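Local structure of ceramide very long chain fatty acid hydroxylase SCS7 (Saccharomyces cerevisiae, 4ZR1) at residues G148-L153 with L172-H177; L153-D158 with L261-T266. The protein hydroxylates sphingolipid-associated very long chain fatty acids, probably at C-2 of ceramides, in the endoplasmic reticulum membrane, using oxygen and electrons from cytochrome b5. All coordinates share one frame; numbering follows the deposited sequence.

Contact 1: G148-L153 with L172-H177; sequences GLHRFL and LLHGCH. With ZN (zinc ion), chain D; ZN (zinc ion), chain C; BOG (octyl beta-D-glucopyranoside), chain E.
His150 and His174 meet at one zinc ion, each giving its NE2 from a different helix. His150 comes from helix 128-154 and His174 from helix 164-179. The side chain of His150 leaves its helix with CG anti to the backbone N (chi1 -169°), and this carries the ring from CB toward the metal. Along the ring, ND1 is turned away from the metal and donates a hydrogen bond to the backbone O of Phe263. CD2 passes 3.6 Å from His174 NE2. CE1 lies on the other side of the coordinating nitrogen, and NE2 at the tip binds the zinc at 2.3 Å. His174 NE2 binds the same ion at 2.2 Å. The two NE2 atoms of His150 and His174 are 3.2 Å apart because they share the metal, not because they bond to each other. The rings are oblique, with planes at 71°.

Away from the metal, the same two helices touch through leucines: CD2 of Leu153 meets CD1 of Leu173 at 3.8 Å. The backbone O of Leu173 accepts a hydrogen bond of 2.6 Å from O4 of an octyl glucoside. That detergent sugar also lies against His177.

His174 and His177 belong to an HxxHH histidine box. His177 NE2 binds the second zinc, so one turn of helix 164-179 serves both ions. His155, His178 and His254 complete the first site; His232, His236, His251 and His255 complete the second. The hydrogen bond at ND1 probably fixes the rotation of the His150 ring and leaves NE2 for the metal. Nitrogen ligands from separate helices thus tie the helices together around what is likely the catalytic dimetal centre.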
loop_
_atom_site.group_PDB
_atom_site.type_symbol
_atom_site.label_atom_id
_atom_site.label_comp_id
_atom_site.label_asym_id
_atom_site.label_seq_id
_atom_site.Cartn_x
_atom_site.Cartn_y
_atom_site.Cartn_z
ATOM N N GLY A 148 -8.843 0.205 -7.318
ATOM C CA GLY A 148 -8.842 -1.130 -7.901
ATOM C C GLY A 148 -7.620 -1.974 -7.579
ATOM O O GLY A 148 -7.748 -3.140 -7.193
ATOM N N LEU A 149 -6.433 -1.397 -7.756
ATOM C CA LEU A 149 -5.197 -2.062 -7.363
ATOM C C LEU A 149 -5.232 -2.444 -5.893
ATOM O O LEU A 149 -4.948 -3.585 -5.535
ATOM C CB LEU A 149 -3.987 -1.176 -7.632
ATOM C CG LEU A 149 -3.702 -0.991 -9.117
ATOM C CD1 LEU A 149 -2.409 -0.227 -9.330
ATOM C CD2 LEU A 149 -3.653 -2.352 -9.782
ATOM N N HIS A 150 -5.599 -1.485 -5.050
ATOM C CA HIS A 150 -5.615 -1.716 -3.620
ATOM C C HIS A 150 -6.559 -2.839 -3.231
ATOM O O HIS A 150 -6.185 -3.740 -2.483
ATOM C CB HIS A 150 -6.002 -0.446 -2.879
ATOM C CG HIS A 150 -5.780 -0.535 -1.404
ATOM N ND1 HIS A 150 -6.187 0.446 -0.526
ATOM C CD2 HIS A 150 -5.181 -1.490 -0.656
ATOM C CE1 HIS A 150 -5.855 0.095 0.704
ATOM N NE2 HIS A 150 -5.243 -1.074 0.652
ATOM N N ARG A 151 -7.781 -2.798 -3.747
ATOM C CA ARG A 151 -8.794 -3.776 -3.348
ATOM C C ARG A 151 -8.616 -5.153 -3.990
ATOM O O ARG A 151 -8.800 -6.183 -3.330
ATOM C CB ARG A 151 -10.189 -3.244 -3.675
ATOM C CG ARG A 151 -11.298 -4.242 -3.417
ATOM C CD ARG A 151 -12.641 -3.608 -3.613
ATOM N NE ARG A 151 -13.707 -4.597 -3.688
ATOM C CZ ARG A 151 -14.974 -4.292 -3.931
ATOM N NH1 ARG A 151 -15.322 -3.025 -4.131
ATOM N NH2 ARG A 151 -15.885 -5.250 -3.985
ATOM N N PHE A 152 -8.262 -5.172 -5.273
ATOM C CA PHE A 152 -8.285 -6.418 -6.020
ATOM C C PHE A 152 -6.899 -7.024 -6.279
ATOM O O PHE A 152 -6.772 -8.245 -6.378
ATOM C CB PHE A 152 -9.038 -6.217 -7.343
ATOM C CG PHE A 152 -10.502 -5.889 -7.164
ATOM C CD1 PHE A 152 -11.394 -6.850 -6.709
ATOM C CD2 PHE A 152 -10.990 -4.626 -7.468
ATOM C CE1 PHE A 152 -12.744 -6.554 -6.542
ATOM C CE2 PHE A 152 -12.340 -4.325 -7.301
ATOM C CZ PHE A 152 -13.217 -5.295 -6.835
ATOM N N LEU A 153 -5.855 -6.206 -6.383
ATOM C CA LEU A 153 -4.519 -6.789 -6.537
ATOM C C LEU A 153 -3.797 -6.884 -5.189
ATOM O O LEU A 153 -3.418 -7.966 -4.751
ATOM C CB LEU A 153 -3.676 -5.993 -7.528
ATOM C CG LEU A 153 -2.345 -6.693 -7.830
ATOM C CD1 LEU A 153 -2.572 -7.770 -8.875
ATOM C CD2 LEU A 153 -1.268 -5.718 -8.300
ATOM N N LEU A 172 5.562 -8.364 -1.124
ATOM C CA LEU A 172 6.273 -7.263 -1.772
ATOM C C LEU A 172 5.354 -6.144 -2.286
ATOM O O LEU A 172 5.763 -4.985 -2.351
ATOM C CB LEU A 172 7.118 -7.797 -2.935
ATOM C CG LEU A 172 8.387 -8.573 -2.592
ATOM C CD1 LEU A 172 9.019 -9.108 -3.860
ATOM C CD2 LEU A 172 9.395 -7.712 -1.816
ATOM N N LEU A 173 4.119 -6.480 -2.659
ATOM C CA LEU A 173 3.215 -5.478 -3.231
ATOM C C LEU A 173 2.466 -4.682 -2.179
ATOM O O LEU A 173 2.149 -3.523 -2.402
ATOM C CB LEU A 173 2.206 -6.133 -4.175
ATOM C CG LEU A 173 2.804 -6.679 -5.475
ATOM C CD1 LEU A 173 1.714 -7.154 -6.420
ATOM C CD2 LEU A 173 3.689 -5.638 -6.136
ATOM N N HIS A 174 2.181 -5.295 -1.035
ATOM C CA HIS A 174 1.344 -4.642 -0.037
ATOM C C HIS A 174 1.345 -5.332 1.339
ATOM O O HIS A 174 1.180 -4.675 2.366
ATOM C CB HIS A 174 -0.088 -4.553 -0.558
ATOM C CG HIS A 174 -0.931 -3.566 0.177
ATOM N ND1 HIS A 174 -0.625 -2.221 0.227
ATOM C CD2 HIS A 174 -2.064 -3.724 0.900
ATOM C CE1 HIS A 174 -1.541 -1.595 0.943
ATOM N NE2 HIS A 174 -2.427 -2.483 1.360
ATOM N N GLY A 175 1.525 -6.649 1.358
ATOM C CA GLY A 175 1.514 -7.399 2.602
ATOM C C GLY A 175 2.485 -6.855 3.635
ATOM O O GLY A 175 2.132 -6.693 4.804
ATOM N N CYS A 176 3.708 -6.562 3.199
ATOM C CA CYS A 176 4.745 -6.039 4.085
ATOM C C CYS A 176 4.291 -4.752 4.771
ATOM O O CYS A 176 4.562 -4.509 5.950
ATOM C CB CYS A 176 6.034 -5.783 3.301
ATOM S SG CYS A 176 7.430 -5.307 4.332
ATOM N N HIS A 177 3.585 -3.924 4.023
ATOM C CA HIS A 177 3.151 -2.657 4.558
ATOM C C HIS A 177 2.105 -2.870 5.669
ATOM O O HIS A 177 2.090 -2.151 6.668
ATOM C CB HIS A 177 2.609 -1.774 3.436
ATOM C CG HIS A 177 2.019 -0.493 3.927
ATOM N ND1 HIS A 177 2.745 0.427 4.649
ATOM C CD2 HIS A 177 0.762 -0.000 3.842
ATOM C CE1 HIS A 177 1.966 1.442 4.972
ATOM N NE2 HIS A 177 0.759 1.207 4.493
HETATM ZN ZN ZN D . -4.344 -2.355 2.355
HETATM ZN ZN ZN C . -1.159 2.367 4.819
HETATM C C1 BOG E . 6.145 -2.126 -1.172
HETATM O O1 BOG E . 7.533 -2.140 -0.917
HETATM C C2 BOG E . 5.462 -1.349 -0.071
HETATM O O2 BOG E . 5.587 -2.100 1.113
HETATM C C3 BOG E . 3.985 -1.208 -0.362
HETATM O O3 BOG E . 3.344 -0.311 0.516
HETATM C C4 BOG E . 3.737 -0.789 -1.779
HETATM O O4 BOG E . 2.357 -0.927 -2.019
HETATM C C5 BOG E . 4.501 -1.694 -2.708
HETATM O O5 BOG E . 5.879 -1.557 -2.434
HETATM C C6 BOG E . 4.137 -1.292 -4.130
HETATM O O6 BOG E . 5.175 -1.549 -5.050
HETATM C "C1'" BOG E . 8.149 -3.404 -1.056
HETATM C "C2'" BOG E . 9.629 -3.325 -0.745
HETATM C "C3'" BOG E . 10.337 -4.441 -1.489
HETATM C "C4'" BOG E . 11.421 -3.908 -2.408
HETATM C "C5'" BOG E . 11.508 -4.755 -3.666
HETATM C "C6'" BOG E . 12.826 -4.508 -4.361
HETATM C "C7'" BOG E . 12.845 -5.207 -5.701
HETATM C "C8'" BOG E . 13.115 -6.679 -5.494
#

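Contact 2: L153-D158 with L261-T266; sequences LFHFDD and LGFGVT. With ZN (zinc ion), chain D.
The ring of Phe263 turns its edge toward the face of His155 in an offset edge-to-face pair. The planes stand at 60° and the centroids are 5.8 Å apart. The closest atoms are Phe263 CE1 and His155 CD2, at 4.1 Å. One face of the Phe263 ring carries the carbonyl carbon C of Leu261, which lies 4.2 Å above the plane and over the ring centre, so the loop folds back over its own phenylalanine. At the edge of the His155 ring, in its plane, is OD2 of Asp157. His155 ND1 donates a weak hydrogen bond of 3.3 Å to this Asp157 OD2. The other ring nitrogen of His155, NE2, binds the zinc ion at 2.1 Å.

In His155, CG beside the backbone N (chi1 -74°) brings NE2 to the zinc and CD2 to Phe263. The carboxylate is a second-shell group: it probably helps to set the rotation of the ring, though the bond is weak. Asp157 OD1 is itself held by His170. Phe263 adds an apolar contact on the ring, and the loop also reaches a second ligand of the same zinc through its backbone.

Both touching residues are buried. His155 follows the end of helix 128-154, where the chain leaves the helix. Phe263 lies in the loop between helices 242-256 and 269-273, and it also packs on Tyr147 and Arg151 of helix 128-154. Further along this loop, Val265 N and Thr266 OG1 are hydrogen-bonded to the carboxylate of Glu146 of helix 128-154, and both side chains touch Tyr228 of helix 211-236.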
loop_
_atom_site.group_PDB
_atom_site.type_symbol
_atom_site.label_atom_id
_atom_site.label_comp_id
_atom_site.label_asym_id
_atom_site.label_seq_id
_atom_site.Cartn_x
_atom_site.Cartn_y
_atom_site.Cartn_z
ATOM N N LEU A 153 -5.855 -6.206 -6.383
ATOM C CA LEU A 153 -4.519 -6.789 -6.537
ATOM C C LEU A 153 -3.797 -6.884 -5.189
ATOM O O LEU A 153 -3.418 -7.966 -4.751
ATOM C CB LEU A 153 -3.676 -5.993 -7.528
ATOM C CG LEU A 153 -2.345 -6.693 -7.830
ATOM C CD1 LEU A 153 -2.572 -7.770 -8.875
ATOM C CD2 LEU A 153 -1.268 -5.718 -8.300
ATOM N N PHE A 154 -3.641 -5.747 -4.523
ATOM C CA PHE A 154 -3.000 -5.698 -3.217
ATOM C C PHE A 154 -3.674 -6.596 -2.165
ATOM O O PHE A 154 -2.999 -7.253 -1.375
ATOM C CB PHE A 154 -2.962 -4.260 -2.713
ATOM C CG PHE A 154 -2.006 -3.389 -3.458
ATOM C CD1 PHE A 154 -1.253 -3.903 -4.503
ATOM C CD2 PHE A 154 -1.856 -2.049 -3.119
ATOM C CE1 PHE A 154 -0.364 -3.098 -5.194
ATOM C CE2 PHE A 154 -0.963 -1.241 -3.813
ATOM C CZ PHE A 154 -0.220 -1.765 -4.845
ATOM N N HIS A 155 -4.996 -6.617 -2.137
ATOM C CA HIS A 155 -5.687 -7.473 -1.184
ATOM C C HIS A 155 -6.352 -8.675 -1.852
ATOM O O HIS A 155 -7.474 -9.027 -1.515
ATOM C CB HIS A 155 -6.716 -6.668 -0.391
ATOM C CG HIS A 155 -6.103 -5.765 0.632
ATOM N ND1 HIS A 155 -5.801 -6.186 1.908
ATOM C CD2 HIS A 155 -5.721 -4.468 0.562
ATOM C CE1 HIS A 155 -5.267 -5.183 2.584
ATOM N NE2 HIS A 155 -5.208 -4.130 1.790
ATOM N N PHE A 156 -5.646 -9.284 -2.803
ATOM C CA PHE A 156 -5.990 -10.598 -3.344
ATOM C C PHE A 156 -6.384 -11.570 -2.227
ATOM O O PHE A 156 -7.418 -12.240 -2.308
ATOM C CB PHE A 156 -4.804 -11.154 -4.132
ATOM C CG PHE A 156 -5.188 -11.984 -5.320
ATOM C CD1 PHE A 156 -5.598 -11.379 -6.493
ATOM C CD2 PHE A 156 -5.107 -13.367 -5.277
ATOM C CE1 PHE A 156 -5.939 -12.138 -7.595
ATOM C CE2 PHE A 156 -5.448 -14.128 -6.377
ATOM C CZ PHE A 156 -5.865 -13.513 -7.537
ATOM N N ASP A 157 -5.545 -11.628 -1.192
ATOM C CA ASP A 157 -5.813 -12.360 0.057
ATOM C C ASP A 157 -6.395 -13.765 -0.119
ATOM O O ASP A 157 -5.705 -14.657 -0.609
ATOM C CB ASP A 157 -6.736 -11.532 0.953
ATOM C CG ASP A 157 -6.154 -10.158 1.283
ATOM O OD1 ASP A 157 -4.986 -9.880 0.922
ATOM O OD2 ASP A 157 -6.866 -9.355 1.918
ATOM N N ASP A 158 -7.649 -13.950 0.296
ATOM C CA ASP A 158 -8.338 -15.248 0.238
ATOM C C ASP A 158 -8.169 -15.951 -1.114
ATOM O O ASP A 158 -7.991 -17.164 -1.169
ATOM C CB ASP A 158 -9.834 -15.065 0.540
ATOM C CG ASP A 158 -10.532 -16.367 0.925
ATOM O OD1 ASP A 158 -9.903 -17.446 0.844
ATOM O OD2 ASP A 158 -11.725 -16.308 1.297
ATOM N N LEU A 261 -12.301 -3.352 4.044
ATOM C CA LEU A 261 -12.912 -2.077 3.690
ATOM C C LEU A 261 -11.868 -0.958 3.657
ATOM O O LEU A 261 -10.704 -1.175 4.003
ATOM C CB LEU A 261 -14.012 -1.726 4.687
ATOM C CG LEU A 261 -15.132 -2.741 4.881
ATOM C CD1 LEU A 261 -15.966 -2.338 6.071
ATOM C CD2 LEU A 261 -15.993 -2.852 3.630
ATOM N N GLY A 262 -12.292 0.238 3.244
ATOM C CA GLY A 262 -11.448 1.422 3.277
ATOM C C GLY A 262 -10.300 1.399 2.281
ATOM O O GLY A 262 -9.169 1.782 2.613
ATOM N N PHE A 263 -10.588 0.967 1.057
ATOM C CA PHE A 263 -9.552 0.826 0.035
ATOM C C PHE A 263 -9.117 2.158 -0.574
ATOM O O PHE A 263 -8.011 2.261 -1.108
ATOM C CB PHE A 263 -10.025 -0.126 -1.062
ATOM C CG PHE A 263 -10.380 -1.488 -0.551
ATOM C CD1 PHE A 263 -9.395 -2.334 -0.056
ATOM C CD2 PHE A 263 -11.691 -1.926 -0.554
ATOM C CE1 PHE A 263 -9.715 -3.596 0.424
ATOM C CE2 PHE A 263 -12.018 -3.187 -0.074
ATOM C CZ PHE A 263 -11.026 -4.023 0.418
ATOM N N GLY A 264 -9.966 3.180 -0.493
ATOM C CA GLY A 264 -9.573 4.492 -0.972
ATOM C C GLY A 264 -8.659 5.173 0.031
ATOM O O GLY A 264 -8.951 5.146 1.225
ATOM N N VAL A 265 -7.556 5.772 -0.422
ATOM C CA VAL A 265 -6.645 6.394 0.534
ATOM C C VAL A 265 -6.425 7.876 0.210
ATOM O O VAL A 265 -6.100 8.663 1.107
ATOM C CB VAL A 265 -5.259 5.601 0.649
ATOM C CG1 VAL A 265 -5.325 4.255 -0.057
ATOM C CG2 VAL A 265 -4.080 6.405 0.156
ATOM N N THR A 266 -6.638 8.289 -1.036
ATOM C CA THR A 266 -6.729 9.738 -1.279
ATOM C C THR A 266 -8.139 10.234 -1.011
ATOM O O THR A 266 -8.358 11.440 -0.882
ATOM C CB THR A 266 -6.347 10.143 -2.705
ATOM O OG1 THR A 266 -7.177 9.443 -3.636
ATOM C CG2 THR A 266 -4.888 9.833 -2.967
HETATM ZN ZN ZN D . -4.344 -2.355 2.355
#

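Overall arrangement
Contact 1 and contact 2 meet at the end of helix 128-154 and share Leu153. Their centres are 6 Å apart, and both reach the same zinc ion. Contact 1 joins two helices, mainly through metal bonds, and is partly buried, with leucines and a detergent at its margin. Contact 2 joins the end of helix 128-154 to a loop distant in sequence; it is smaller, wholly buried, and rests on ring packing. Only one of its segments gives a metal ligand. Contact 1 gives two of the zinc's five ligands, one from each helix, while contact 2 adds a third ligand and some second-shell support.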